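Pyridoxamine 5-phosphate-dependent dehydrase (Escherichia coli, PDB 3B8X) removes the C3'-hydroxyl group from GDP-4-keto-6-deoxy-D-mannose by a combined transamination and deoxygenation, a step on the way to the O-antigen sugar L-colitose. Local coordinates at residues Ser23-Ser27 and Lys28-Met32; Gly33-Val36 and Lys37-Glu40; Gln42-Thr46 and Phe47-Tyr51. The protein carries 1 engineered substitution. All blocks are in the same frame, centred on the assembly; numbering follows the deposited sequence.

The three contacts follow one another along two consecutive helices, 15-27 and 34-47. Interaction 1 ends the first helix and turns directly into the loop that holds the guanine of the bound GDP-perosamine adduct. Interaction 2 covers the N-cap and the first two turns of the second helix, its centre about 12 Å from that of interaction 1; the two touch where the Tyr35 ring meets Ser23 and Val24 (Val24 CG2 to Tyr35 CD1, 3.9 Å). Interaction 3 closes the same second helix, its centre about 13 Å from that of interaction 2. It does not touch interaction 1, whose nearest atoms are about 13 Å away, and the Phe43 side chain stays about 11 Å from a bound adduct.

Interaction 1 (Ser23-Ser27 and Lys28-Met32). With G4M ([(2R,3S,4R,5R)-5-(2-amino-6-oxo-1,6-dihydro-9H-purin-9-yl)-3,4-dihydroxytetrahydrofuran-2-yl]methyl (2R,3S,4S,5S,6R)-3,4-dihydroxy-5-[({3-hydroxy-2-methyl-5-[(phosphonooxy)methyl]pyridin-4-yl}methyl)amino]-6-methyltetrahydro-2H-pyran-2-yl dihydrogen diphosphate), chain G.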
ATOM      1  N   SER B  23      20.147  -7.101 -13.319  1.00 14.45           N
ATOM      2  CA  SER B  23      20.079  -5.951 -14.189  1.00 20.36           C
ATOM      3  C   SER B  23      19.573  -4.715 -13.461  1.00 32.19           C
ATOM      4  O   SER B  23      20.066  -3.617 -13.717  1.00 21.08           O
ATOM      5  CB  SER B  23      19.253  -6.245 -15.442  1.00 10.41           C
ATOM      6  OG  SER B  23      18.974  -7.632 -15.524  1.00 91.19           O
ATOM      7  N   VAL B  24      18.607  -4.861 -12.552  1.00 15.15           N
ATOM      8  CA  VAL B  24      18.179  -3.685 -11.795  1.00 14.86           C
ATOM      9  C   VAL B  24      19.312  -3.253 -10.839  1.00 21.11           C
ATOM     10  O   VAL B  24      19.657  -2.084 -10.711  1.00 20.67           O
ATOM     11  CB  VAL B  24      16.898  -3.952 -10.998  1.00 20.84           C
ATOM     12  CG1 VAL B  24      16.487  -2.707 -10.147  1.00  6.06           C
ATOM     13  CG2 VAL B  24      15.824  -4.362 -11.932  1.00  2.73           C
ATOM     14  N   LEU B  25      19.903  -4.229 -10.174  1.00 21.63           N
ATOM     15  CA  LEU B  25      20.991  -3.950  -9.260  1.00  9.39           C
ATOM     16  C   LEU B  25      22.096  -3.228 -10.001  1.00 36.59           C
ATOM     17  O   LEU B  25      22.570  -2.210  -9.559  1.00 16.97           O
ATOM     18  CB  LEU B  25      21.518  -5.284  -8.717  1.00 18.57           C
ATOM     19  CG  LEU B  25      20.557  -5.965  -7.753  1.00 15.61           C
ATOM     20  CD1 LEU B  25      21.011  -7.356  -7.471  1.00 19.49           C
ATOM     21  CD2 LEU B  25      20.472  -5.166  -6.434  1.00 18.48           C
ATOM     22  N   ASP B  26      22.531  -3.757 -11.133  1.00 18.50           N
ATOM     23  CA  ASP B  26      23.612  -3.089 -11.853  1.00 18.11           C
ATOM     24  C   ASP B  26      23.230  -1.661 -12.178  1.00 24.11           C
ATOM     25  O   ASP B  26      24.067  -0.785 -12.114  1.00 28.51           O
ATOM     26  CB  ASP B  26      23.930  -3.814 -13.149  1.00 17.33           C
ATOM     27  CG  ASP B  26      24.511  -5.190 -12.913  1.00 26.08           C
ATOM     28  OD1 ASP B  26      24.914  -5.467 -11.758  1.00 24.51           O
ATOM     29  OD2 ASP B  26      24.558  -6.002 -13.873  1.00 42.27           O
ATOM     30  N   SER B  27      21.974  -1.416 -12.528  1.00 19.98           N
ATOM     31  CA  SER B  27      21.544  -0.065 -12.900  1.00 23.16           C
ATOM     32  C   SER B  27      21.522   0.971 -11.772  1.00 14.39           C
ATOM     33  O   SER B  27      21.549   2.173 -12.001  1.00 24.30           O
ATOM     34  CB  SER B  27      20.154  -0.113 -13.548  1.00 19.33           C
ATOM     35  OG  SER B  27      19.155  -0.272 -12.548  1.00 28.52           O
ATOM     36  N   LYS B  28      21.329   0.496 -10.563  1.00 13.88           N
ATOM     37  CA  LYS B  28      21.225   1.387  -9.435  1.00 19.61           C
ATOM     38  C   LYS B  28      19.952   2.243  -9.344  1.00 17.34           C
ATOM     39  O   LYS B  28      19.853   3.147  -8.517  1.00 22.90           O
ATOM     40  CB  LYS B  28      22.538   2.118  -9.207  1.00 20.53           C
ATOM     41  CG  LYS B  28      23.670   1.161  -8.784  1.00 16.26           C
ATOM     42  CD  LYS B  28      24.985   1.930  -8.666  1.00 35.25           C
ATOM     43  CE  LYS B  28      26.185   1.002  -8.553  1.00 25.22           C
ATOM     44  NZ  LYS B  28      27.505   1.711  -8.623  1.00 99.89           N
ATOM     45  N   MET B  29      18.992   1.930 -10.212  1.00 20.29           N
ATOM     46  CA  MET B  29      17.687   2.588 -10.183  0.50 46.22           C
ATOM     47  C   MET B  29      16.669   1.550  -9.703  1.00 14.34           C
ATOM     48  O   MET B  29      16.311   0.600 -10.411  1.00 19.51           O
ATOM     49  CB  MET B  29      17.270   3.192 -11.524  0.50 99.89           C
ATOM     50  CG  MET B  29      15.771   3.537 -11.602  0.50 28.70           C
ATOM     51  SD  MET B  29      15.182   4.928 -10.574  0.50 31.75           S
ATOM     52  CE  MET B  29      16.414   6.193 -10.958  0.50  6.56           C
ATOM     53  N   PHE B  30      16.241   1.729  -8.457  1.00 10.66           N
ATOM     54  CA  PHE B  30      15.326   0.817  -7.787  1.00  2.42           C
ATOM     55  C   PHE B  30      13.870   1.248  -7.735  1.00 14.84           C
ATOM     56  O   PHE B  30      12.944   0.431  -7.616  1.00 17.91           O
ATOM     57  CB  PHE B  30      15.877   0.553  -6.375  1.00  4.03           C
ATOM     58  CG  PHE B  30      17.278  -0.005  -6.393  1.00 19.04           C
ATOM     59  CD1 PHE B  30      18.366   0.809  -6.133  1.00 24.83           C
ATOM     60  CD2 PHE B  30      17.515  -1.292  -6.862  1.00  7.78           C
ATOM     61  CE1 PHE B  30      19.668   0.316  -6.250  1.00 12.75           C
ATOM     62  CE2 PHE B  30      18.821  -1.797  -6.975  1.00 12.90           C
ATOM     63  CZ  PHE B  30      19.891  -0.987  -6.679  1.00 11.36           C
ATOM     64  N   THR B  31      13.664   2.545  -7.826  1.00 26.16           N
ATOM     65  CA  THR B  31      12.322   3.064  -7.729  1.00 16.82           C
ATOM     66  C   THR B  31      11.639   2.822  -9.027  1.00 23.43           C
ATOM     67  O   THR B  31      12.268   2.914 -10.070  1.00 10.81           O
ATOM     68  CB  THR B  31      12.340   4.578  -7.507  1.00 16.94           C
ATOM     69  OG1 THR B  31      12.955   4.826  -6.240  1.00 23.72           O
ATOM     70  CG2 THR B  31      10.918   5.115  -7.503  1.00 23.06           C
ATOM     71  N   MET B  32      10.329   2.610  -8.943  1.00 13.34           N
ATOM     72  CA  MET B  32       9.462   2.445 -10.101  1.00  7.86           C
ATOM     73  C   MET B  32       9.966   3.282 -11.285  1.00 12.11           C
ATOM     74  O   MET B  32      10.057   4.526 -11.209  1.00 17.14           O
ATOM     75  CB  MET B  32       8.047   2.900  -9.709  1.00 10.52           C
ATOM     76  CG  MET B  32       7.013   2.487 -10.723  1.00 13.20           C
ATOM     77  SD  MET B  32       5.444   3.308 -10.332  1.00 16.28           S
ATOM     78  CE  MET B  32       5.740   5.061 -10.675  1.00 15.43           C
TER
HETATM   79  OP3 G4M G 500       7.777   8.789   0.021  1.00  7.98           O
HETATM   80  PL  G4M G 500       7.162   7.884   1.190  1.00  6.08           P
HETATM   81  OP1 G4M G 500       5.824   7.189   0.737  1.00  4.87           O
HETATM   82  OP2 G4M G 500       8.199   6.784   1.730  1.00  6.52           O
HETATM   83  OP4 G4M G 500       6.893   8.773   2.501  1.00  7.96           O
HETATM   84  C5B G4M G 500       5.812   9.663   2.308  1.00  6.20           C
HETATM   85  C5L G4M G 500       6.015  10.921   3.157  1.00 10.16           C
HETATM   86  C6L G4M G 500       5.179  11.184   4.236  1.00  6.57           C
HETATM   87  N1L G4M G 500       5.298  12.282   4.999  1.00 13.42           N
HETATM   88  C2L G4M G 500       6.148  13.241   4.688  1.00 17.00           C
HETATM   89  C2A G4M G 500       6.140  14.497   5.554  1.00 12.84           C
HETATM   90  C3L G4M G 500       7.029  13.080   3.595  1.00  8.70           C
HETATM   91  O3L G4M G 500       7.900  14.061   3.252  1.00  9.35           O
HETATM   92  C4L G4M G 500       6.965  11.892   2.813  1.00 10.13           C
HETATM   93  C4A G4M G 500       7.774  11.724   1.681  1.00  7.62           C
HETATM   94  N4A G4M G 500       8.649  12.669   1.355  1.00 21.18           N
HETATM   95  C4G G4M G 500       9.567  12.464   0.338  1.00 47.59           C
HETATM   96  C5G G4M G 500       9.783  13.735  -0.488  1.00 17.44           C
HETATM   97  C6G G4M G 500      10.174  14.875   0.453  1.00 11.43           C
HETATM   98  O5G G4M G 500      10.867  13.491  -1.384  1.00 24.40           O
HETATM   99  C3G G4M G 500       9.171  11.302  -0.586  1.00 23.60           C
HETATM  100  O3G G4M G 500      10.108  10.225  -0.401  1.00 46.86           O
HETATM  101  C2G G4M G 500       9.147  11.785  -2.059  1.00 37.96           C
HETATM  102  O2G G4M G 500       8.972  10.668  -2.954  1.00 28.36           O
HETATM  103  C1G G4M G 500      10.415  12.607  -2.431  1.00 42.69           C
HETATM  104  O1G G4M G 500      10.156  13.408  -3.598  1.00 30.22           O
HETATM  105  P2  G4M G 500      11.495  13.203  -4.440  1.00 31.27           P
HETATM  106  O3P G4M G 500      12.808  13.598  -3.592  1.00 41.50           O
HETATM  107  O4P G4M G 500      11.394  14.202  -5.687  1.00 64.45           O
HETATM  108  OPP G4M G 500      11.568  11.647  -4.874  1.00 52.36           O
HETATM  109  P   G4M G 500      12.333  11.516  -6.298  1.00 32.93           P
HETATM  110  O1P G4M G 500      12.320  12.859  -7.191  1.00 30.67           O
HETATM  111  O2P G4M G 500      11.555  10.370  -7.121  1.00 56.02           O
HETATM  112  O5' G4M G 500      13.861  10.989  -6.082  1.00 33.02           O
HETATM  113  C5' G4M G 500      14.678  11.989  -5.477  1.00 10.73           C
HETATM  114  C4' G4M G 500      16.041  12.049  -6.181  1.00 32.72           C
HETATM  115  O4' G4M G 500      16.773  10.796  -6.040  1.00 41.60           O
HETATM  116  C3' G4M G 500      15.854  12.288  -7.710  1.00 99.89           C
HETATM  117  O3' G4M G 500      16.897  13.106  -8.246  1.00 47.00           O
HETATM  118  C2' G4M G 500      15.879  10.856  -8.290  1.00 27.64           C
HETATM  119  O2' G4M G 500      16.470  10.845  -9.598  1.00 61.82           O
HETATM  120  C1' G4M G 500      16.817  10.127  -7.317  1.00 34.16           C
HETATM  121  N9  G4M G 500      16.426   8.725  -7.188  1.00 45.95           N
HETATM  122  C8  G4M G 500      15.236   8.264  -6.701  1.00 48.03           C
HETATM  123  N7  G4M G 500      15.261   6.955  -6.734  1.00 94.45           N
HETATM  124  C4  G4M G 500      17.206   7.674  -7.532  1.00 99.89           C
HETATM  125  C5  G4M G 500      16.460   6.531  -7.233  1.00 54.93           C
HETATM  126  C6  G4M G 500      17.053   5.270  -7.475  1.00 18.80           C
HETATM  127  O6  G4M G 500      16.476   4.237  -7.209  1.00 25.03           O
HETATM  128  N3  G4M G 500      18.426   7.562  -8.037  1.00 15.12           N
HETATM  129  C2  G4M G 500      18.960   6.387  -8.264  1.00 99.89           C
HETATM  130  N1  G4M G 500      18.297   5.235  -7.986  1.00 12.46           N
HETATM  131  N2  G4M G 500      20.227   6.316  -8.777  1.00 21.54           N
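The amide N of Lys28 lies 3.1 Å from Val24 O, the last helical bond of the turn, and also 3.1 Å from Leu25 O, where it stands above the carbonyl plane; Lys28 then takes positive phi and swings the chain out of the helix. Ser27 uses its hydroxyl on both sides of this exit. With OG held between its own backbone N and carbonyl carbon (chi1 77°), it gives a proton to Val24 O at 2.6 Å and receives the N-H of Met29 at 3.2 Å in an almost straight bond (169°). A short hydroxyl suits this place, since it reaches back into the helix and forward to the loop at once. Phe30 folds its ring back against the helix, CD2 at 3.7 Å from Val24 CG1 and CE2 at 3.8 Å from Leu25 CD2, an apolar contact in which the methyls of two branched side chains meet the ring obliquely. In this aminotransferase of the aspartate aminotransferase fold, the turn so fixed forms the guanine end of a pocket shared by two subunits. The base is read by main-chain atoms: its N1-H points to Lys28 O at 2.7 Å (164°), N2 adds a weak bond to the same oxygen, and Phe30 N binds O6 at 2.8 Å. A guanine is thus matched by a carbonyl and an amide whose spacing the turn sets. Met29, in one of its two conformers, brings its thioether against the base. Trp13 and Tyr18 of the second subunit pack on Phe30, while Met256 of helix 255-286 meets both Val24 and Leu25.

Interaction 2 (Gly33-Val36 and Lys37-Glu40); sequences GEYV and KQYE
Glu34 and Lys37, one helical turn apart, form a salt bridge on the exposed side of the helix. Lys37 NZ lies 2.8 Å from Glu34 OE1 and is also close to OE2, though the position of OE2 is less certain; as hydrogen bonds both are weak. The lysine is bent at every torsion beyond CG, which folds its ammonium back toward the start of the helix. Long, flexible, charged side chains suit this exposed surface. Beneath the pair run the first backbone bonds of helix 34-47, in which the amides of Lys37, Gln38, Tyr39 and Glu40 bond in turn to the carbonyls of Gly33, Glu34, Tyr35 and Val36; the first of them, Lys37 N to Gly33 O, measures 3.0 Å. Gly33 is the N-cap, with both backbone angles far from helical (-154°/-128°), a conformation that glycine adopts easily. The N-H groups of Gly33, Tyr35 and Val36 are taken by the carboxylate of Glu255. On the buried side, Val36 CG1 rests 3.4 Å from Glu40 OE2, one turn further on, and this branched side chain also packs on Met54 of strand 51-55. Tyr35 and Tyr39 extend toward helix 255-286, the first onto Ala259 and Ile262, the second onto Leu265. Glu40 OE2 accepts from Arg215 NH1 in a salt bridge and from Met54 N, so the buried carboxylate, with a guanidinium and an amide to stabilise it, probably remains ionised, whereas the outer ion pair is likely to be weakened by solvent.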
ATOM      1  N   GLY B  33      10.255   2.600 -12.393  1.00 16.21           N
ATOM      2  CA  GLY B  33      10.721   3.277 -13.600  1.00 11.58           C
ATOM      3  C   GLY B  33      10.405   2.489 -14.887  1.00 14.92           C
ATOM      4  O   GLY B  33       9.267   2.065 -15.176  1.00 13.29           O
ATOM      5  N   GLU B  34      11.465   2.314 -15.653  1.00 10.72           N
ATOM      6  CA  GLU B  34      11.453   1.703 -16.964  1.00  8.73           C
ATOM      7  C   GLU B  34      11.057   0.240 -17.055  1.00  8.24           C
ATOM      8  O   GLU B  34      10.206  -0.119 -17.878  1.00 13.46           O
ATOM      9  CB  GLU B  34      12.824   1.933 -17.621  1.00 18.20           C
ATOM     10  CG  GLU B  34      12.902   3.252 -18.365  1.00 59.78           C
ATOM     11  CD  GLU B  34      11.559   3.628 -18.972  1.00 99.89           C
ATOM     12  OE1 GLU B  34      11.067   2.882 -19.850  1.00 99.89           O
ATOM     13  OE2 GLU B  34      10.986   4.659 -18.557  1.00 54.47           O
ATOM     14  N   TYR B  35      11.584  -0.588 -16.164  1.00 14.12           N
ATOM     15  CA  TYR B  35      11.147  -1.988 -16.143  1.00 11.08           C
ATOM     16  C   TYR B  35       9.649  -2.105 -15.830  1.00  9.12           C
ATOM     17  O   TYR B  35       8.962  -2.909 -16.437  1.00 10.28           O
ATOM     18  CB  TYR B  35      11.995  -2.845 -15.189  1.00 14.50           C
ATOM     19  CG  TYR B  35      13.390  -3.136 -15.705  1.00 20.07           C
ATOM     20  CD1 TYR B  35      14.518  -2.577 -15.095  1.00 15.29           C
ATOM     21  CD2 TYR B  35      13.601  -3.975 -16.803  1.00 16.22           C
ATOM     22  CE1 TYR B  35      15.799  -2.787 -15.602  1.00 99.89           C
ATOM     23  CE2 TYR B  35      14.902  -4.246 -17.268  1.00 18.22           C
ATOM     24  CZ  TYR B  35      15.987  -3.628 -16.679  1.00 31.01           C
ATOM     25  OH  TYR B  35      17.271  -3.841 -17.159  1.00 37.75           O
ATOM     26  N   VAL B  36       9.139  -1.311 -14.878  1.00 10.20           N
ATOM     27  CA  VAL B  36       7.724  -1.365 -14.555  1.00 12.26           C
ATOM     28  C   VAL B  36       6.915  -0.931 -15.785  1.00  7.34           C
ATOM     29  O   VAL B  36       5.905  -1.524 -16.128  1.00 18.02           O
ATOM     30  CB  VAL B  36       7.364  -0.411 -13.374  1.00 11.79           C
ATOM     31  CG1 VAL B  36       5.831  -0.218 -13.292  1.00  9.72           C
ATOM     32  CG2 VAL B  36       7.961  -0.955 -12.078  1.00  8.69           C
ATOM     33  N   LYS B  37       7.383   0.124 -16.436  1.00 13.38           N
ATOM     34  CA  LYS B  37       6.708   0.640 -17.603  1.00  4.11           C
ATOM     35  C   LYS B  37       6.635  -0.451 -18.662  1.00 11.40           C
ATOM     36  O   LYS B  37       5.588  -0.671 -19.258  1.00 20.61           O
ATOM     37  CB  LYS B  37       7.452   1.872 -18.144  1.00 11.62           C
ATOM     38  CG  LYS B  37       7.323   3.131 -17.315  1.00 87.74           C
ATOM     39  CD  LYS B  37       7.002   4.333 -18.199  1.00 99.89           C
ATOM     40  CE  LYS B  37       8.256   5.084 -18.629  1.00 99.89           C
ATOM     41  NZ  LYS B  37       8.828   4.589 -19.926  1.00 99.89           N
ATOM     42  N   GLN B  38       7.768  -1.090 -18.919  1.00  7.67           N
ATOM     43  CA  GLN B  38       7.865  -2.142 -19.912  1.00 14.24           C
ATOM     44  C   GLN B  38       6.913  -3.282 -19.531  1.00 11.48           C
ATOM     45  O   GLN B  38       6.171  -3.845 -20.360  1.00 16.86           O
ATOM     46  CB  GLN B  38       9.283  -2.678 -19.843  1.00 19.89           C
ATOM     47  CG  GLN B  38       9.767  -3.435 -21.053  1.00 89.51           C
ATOM     48  CD  GLN B  38      11.259  -3.719 -20.952  1.00 99.89           C
ATOM     49  OE1 GLN B  38      11.688  -4.885 -20.979  1.00 48.94           O
ATOM     50  NE2 GLN B  38      12.059  -2.651 -20.781  1.00 21.46           N
ATOM     51  N   TYR B  39       6.992  -3.686 -18.273  1.00 15.56           N
ATOM     52  CA  TYR B  39       6.103  -4.746 -17.807  1.00  8.65           C
ATOM     53  C   TYR B  39       4.609  -4.394 -18.053  1.00 14.65           C
ATOM     54  O   TYR B  39       3.795  -5.240 -18.428  1.00 11.49           O
ATOM     55  CB  TYR B  39       6.298  -4.848 -16.295  1.00 20.68           C
ATOM     56  CG  TYR B  39       5.397  -5.847 -15.646  1.00 15.77           C
ATOM     57  CD1 TYR B  39       5.579  -7.204 -15.826  1.00 14.20           C
ATOM     58  CD2 TYR B  39       4.383  -5.432 -14.807  1.00 34.31           C
ATOM     59  CE1 TYR B  39       4.749  -8.145 -15.185  1.00  9.94           C
ATOM     60  CE2 TYR B  39       3.565  -6.352 -14.169  1.00 16.32           C
ATOM     61  CZ  TYR B  39       3.766  -7.706 -14.333  1.00 22.05           C
ATOM     62  OH  TYR B  39       2.943  -8.585 -13.654  1.00 14.24           O
ATOM     63  N   GLU B  40       4.233  -3.151 -17.814  1.00 13.16           N
ATOM     64  CA  GLU B  40       2.831  -2.780 -17.973  1.00 11.68           C
ATOM     65  C   GLU B  40       2.457  -2.930 -19.448  1.00 12.64           C
ATOM     66  O   GLU B  40       1.359  -3.368 -19.800  1.00 15.18           O
ATOM     67  CB  GLU B  40       2.602  -1.351 -17.474  1.00  4.66           C
ATOM     68  CG  GLU B  40       2.697  -1.251 -15.908  1.00  9.72           C
ATOM     69  CD  GLU B  40       2.810   0.199 -15.364  1.00 22.80           C
ATOM     70  OE1 GLU B  40       3.100   1.110 -16.157  1.00 12.92           O
ATOM     71  OE2 GLU B  40       2.584   0.484 -14.156  1.00  7.33           O
TER

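Interaction 3 (Gln42-Thr46 and Phe47-Tyr51); sequences QFAKT and FGSKY
Phe47 brings CE1 over a face of the Phe43 ring, four residues earlier: this atom stands 3.4 Å above the Phe43 plane, over the ring centre, and Phe47 CD1 comes within 3.5 Å of Phe43 CE2. The rings meet obliquely, their planes inclined by 55°. One face of the Phe47 ring is covered by Thr46, whose methyl CG2 sits 3.9 Å from the Phe47 centroid, only 9° off the ring normal, in a CH-pi contact. Threonine suits the spot because its two branches part company: with CG2 anti to the backbone N, OG1 (chi1 -62°) turns back along the helix and donates to Gln42 O at 2.7 Å. That oxygen also accepts Thr46 N from the opposite face of its plane. At the end of the helix, Ala44 O takes two bonds, from Gly48 N at 2.8 Å and from Ser49 N at 3.0 Å; the latter is the six-to-one bond found in Schellman-type endings. Gly48 has positive phi, and a CB here would jam against the preceding carbonyl. The small Ala44 lets the departing chain pass close by, its CB 3.3 Å from Ser49 O, and Ser49 OG bonds Tyr51 O. Lys50 and Tyr51 then form a classic beta bulge opposite Thr202, which starts strand 51-55 at the edge of the large mixed sheet, antiparallel to strand 198-202. Lys50 N is held by the sodium ligand Asp203. Phe43 meets Phe184 edge-to-face and reaches Cys199 and Val201, and on helix 255-286 Leu265 packs on Phe43 and Leu268 on Phe47, so the aromatic pair lies between sheet and helix.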
ATOM      1  N   GLN B  42       3.806  -4.928 -21.637  1.00  8.88           N
ATOM      2  CA  GLN B  42       3.658  -6.356 -21.941  1.00 12.52           C
ATOM      3  C   GLN B  42       2.391  -6.948 -21.307  1.00 17.72           C
ATOM      4  O   GLN B  42       1.756  -7.844 -21.876  1.00 18.05           O
ATOM      5  CB  GLN B  42       4.914  -7.126 -21.484  1.00 13.06           C
ATOM      6  CG  GLN B  42       5.545  -8.006 -22.518  1.00 50.82           C
ATOM      7  CD  GLN B  42       5.168  -7.616 -23.933  1.00 99.89           C
ATOM      8  OE1 GLN B  42       5.587  -6.564 -24.443  1.00 49.47           O
ATOM      9  NE2 GLN B  42       4.379  -8.476 -24.584  1.00 54.77           N
ATOM     10  N   PHE B  43       2.060  -6.467 -20.111  1.00 13.63           N
ATOM     11  CA  PHE B  43       0.920  -6.961 -19.343  1.00 10.43           C
ATOM     12  C   PHE B  43      -0.333  -6.712 -20.131  1.00 23.04           C
ATOM     13  O   PHE B  43      -1.054  -7.672 -20.387  1.00 13.89           O
ATOM     14  CB  PHE B  43       0.886  -6.347 -17.946  1.00  8.26           C
ATOM     15  CG  PHE B  43       0.072  -7.145 -16.920  1.00  9.93           C
ATOM     16  CD1 PHE B  43       0.688  -8.067 -16.057  1.00 14.57           C
ATOM     17  CD2 PHE B  43      -1.317  -6.980 -16.830  1.00 13.58           C
ATOM     18  CE1 PHE B  43      -0.067  -8.775 -15.103  1.00 10.01           C
ATOM     19  CE2 PHE B  43      -2.099  -7.735 -15.911  1.00  4.57           C
ATOM     20  CZ  PHE B  43      -1.473  -8.597 -15.042  1.00  2.74           C
ATOM     21  N   ALA B  44      -0.557  -5.460 -20.543  1.00 15.69           N
ATOM     22  CA  ALA B  44      -1.762  -5.063 -21.292  1.00 11.86           C
ATOM     23  C   ALA B  44      -1.872  -5.936 -22.539  1.00  9.87           C
ATOM     24  O   ALA B  44      -2.922  -6.496 -22.842  1.00 29.84           O
ATOM     25  CB  ALA B  44      -1.680  -3.602 -21.701  1.00  9.88           C
ATOM     26  N   LYS B  45      -0.749  -6.087 -23.232  1.00 23.02           N
ATOM     27  CA  LYS B  45      -0.723  -6.909 -24.432  1.00 21.35           C
ATOM     28  C   LYS B  45      -1.115  -8.358 -24.161  1.00 15.22           C
ATOM     29  O   LYS B  45      -1.898  -8.967 -24.919  1.00 19.16           O
ATOM     30  CB  LYS B  45       0.672  -6.880 -25.053  1.00 15.33           C
ATOM     31  CG  LYS B  45       0.901  -7.737 -26.279  1.00 30.99           C
ATOM     32  CD  LYS B  45       1.930  -7.061 -27.188  1.00 99.89           C
ATOM     33  CE  LYS B  45       3.014  -8.010 -27.678  1.00 99.89           C
ATOM     34  NZ  LYS B  45       3.987  -7.287 -28.552  1.00 99.89           N
ATOM     35  N   THR B  46      -0.541  -8.914 -23.096  1.00 10.94           N
ATOM     36  CA  THR B  46      -0.764 -10.310 -22.757  1.00  8.20           C
ATOM     37  C   THR B  46      -2.236 -10.620 -22.606  1.00 17.44           C
ATOM     38  O   THR B  46      -2.700 -11.619 -23.139  1.00 17.35           O
ATOM     39  CB  THR B  46      -0.023 -10.707 -21.488  1.00 11.60           C
ATOM     40  OG1 THR B  46       1.381 -10.546 -21.689  1.00 19.82           O
ATOM     41  CG2 THR B  46      -0.295 -12.126 -21.220  1.00  5.69           C
ATOM     42  N   PHE B  47      -2.956  -9.750 -21.897  1.00 15.11           N
ATOM     43  CA  PHE B  47      -4.378  -9.941 -21.601  1.00  9.02           C
ATOM     44  C   PHE B  47      -5.374  -9.305 -22.522  1.00 21.26           C
ATOM     45  O   PHE B  47      -6.550  -9.656 -22.496  1.00 14.44           O
ATOM     46  CB  PHE B  47      -4.646  -9.606 -20.142  1.00  7.12           C
ATOM     47  CG  PHE B  47      -3.779 -10.409 -19.211  1.00 12.15           C
ATOM     48  CD1 PHE B  47      -2.685  -9.824 -18.604  1.00  9.58           C
ATOM     49  CD2 PHE B  47      -3.925 -11.802 -19.145  1.00  9.22           C
ATOM     50  CE1 PHE B  47      -1.813 -10.613 -17.832  1.00 15.55           C
ATOM     51  CE2 PHE B  47      -3.102 -12.574 -18.344  1.00 18.49           C
ATOM     52  CZ  PHE B  47      -2.041 -11.982 -17.682  1.00 12.57           C
ATOM     53  N   GLY B  48      -4.899  -8.388 -23.351  1.00 15.35           N
ATOM     54  CA  GLY B  48      -5.776  -7.736 -24.289  1.00 11.00           C
ATOM     55  C   GLY B  48      -6.462  -6.536 -23.694  1.00 17.03           C
ATOM     56  O   GLY B  48      -7.589  -6.244 -24.056  1.00 18.83           O
ATOM     57  N   SER B  49      -5.793  -5.780 -22.836  1.00 14.03           N
ATOM     58  CA  SER B  49      -6.414  -4.533 -22.346  1.00 25.96           C
ATOM     59  C   SER B  49      -5.666  -3.342 -22.977  1.00 18.28           C
ATOM     60  O   SER B  49      -4.526  -3.471 -23.416  1.00  8.95           O
ATOM     61  CB  SER B  49      -6.357  -4.444 -20.812  1.00 21.92           C
ATOM     62  OG  SER B  49      -5.010  -4.549 -20.405  1.00 23.70           O
ATOM     63  N   LYS B  50      -6.263  -2.162 -23.021  1.00 23.04           N
ATOM     64  CA  LYS B  50      -5.472  -1.095 -23.609  1.00  6.97           C
ATOM     65  C   LYS B  50      -4.398  -0.682 -22.637  1.00 30.85           C
ATOM     66  O   LYS B  50      -3.312  -0.283 -23.042  1.00 21.29           O
ATOM     67  CB  LYS B  50      -6.294   0.142 -23.954  1.00 15.72           C
ATOM     68  CG  LYS B  50      -7.598  -0.184 -24.685  1.00 99.89           C
ATOM     69  CD  LYS B  50      -8.489   1.042 -24.872  1.00 99.89           C
ATOM     70  CE  LYS B  50      -8.444   1.564 -26.305  1.00 99.89           C
ATOM     71  NZ  LYS B  50      -7.557   2.767 -26.459  1.00 99.89           N
ATOM     72  N   TYR B  51      -4.713  -0.737 -21.348  1.00  9.25           N
ATOM     73  CA  TYR B  51      -3.772  -0.240 -20.376  1.00 14.74           C
ATOM     74  C   TYR B  51      -3.550  -1.182 -19.231  1.00 12.62           C
ATOM     75  O   TYR B  51      -4.431  -1.960 -18.877  1.00 16.12           O
ATOM     76  CB  TYR B  51      -4.370   1.012 -19.759  1.00 10.48           C
ATOM     77  CG  TYR B  51      -4.743   2.047 -20.748  1.00 22.28           C
ATOM     78  CD1 TYR B  51      -6.070   2.291 -21.051  1.00 15.18           C
ATOM     79  CD2 TYR B  51      -3.765   2.837 -21.331  1.00 31.36           C
ATOM     80  CE1 TYR B  51      -6.409   3.264 -21.963  1.00 16.32           C
ATOM     81  CE2 TYR B  51      -4.096   3.835 -22.203  1.00 19.44           C
ATOM     82  CZ  TYR B  51      -5.419   4.033 -22.515  1.00 21.25           C
ATOM     83  OH  TYR B  51      -5.737   5.026 -23.393  1.00 23.80           O
TER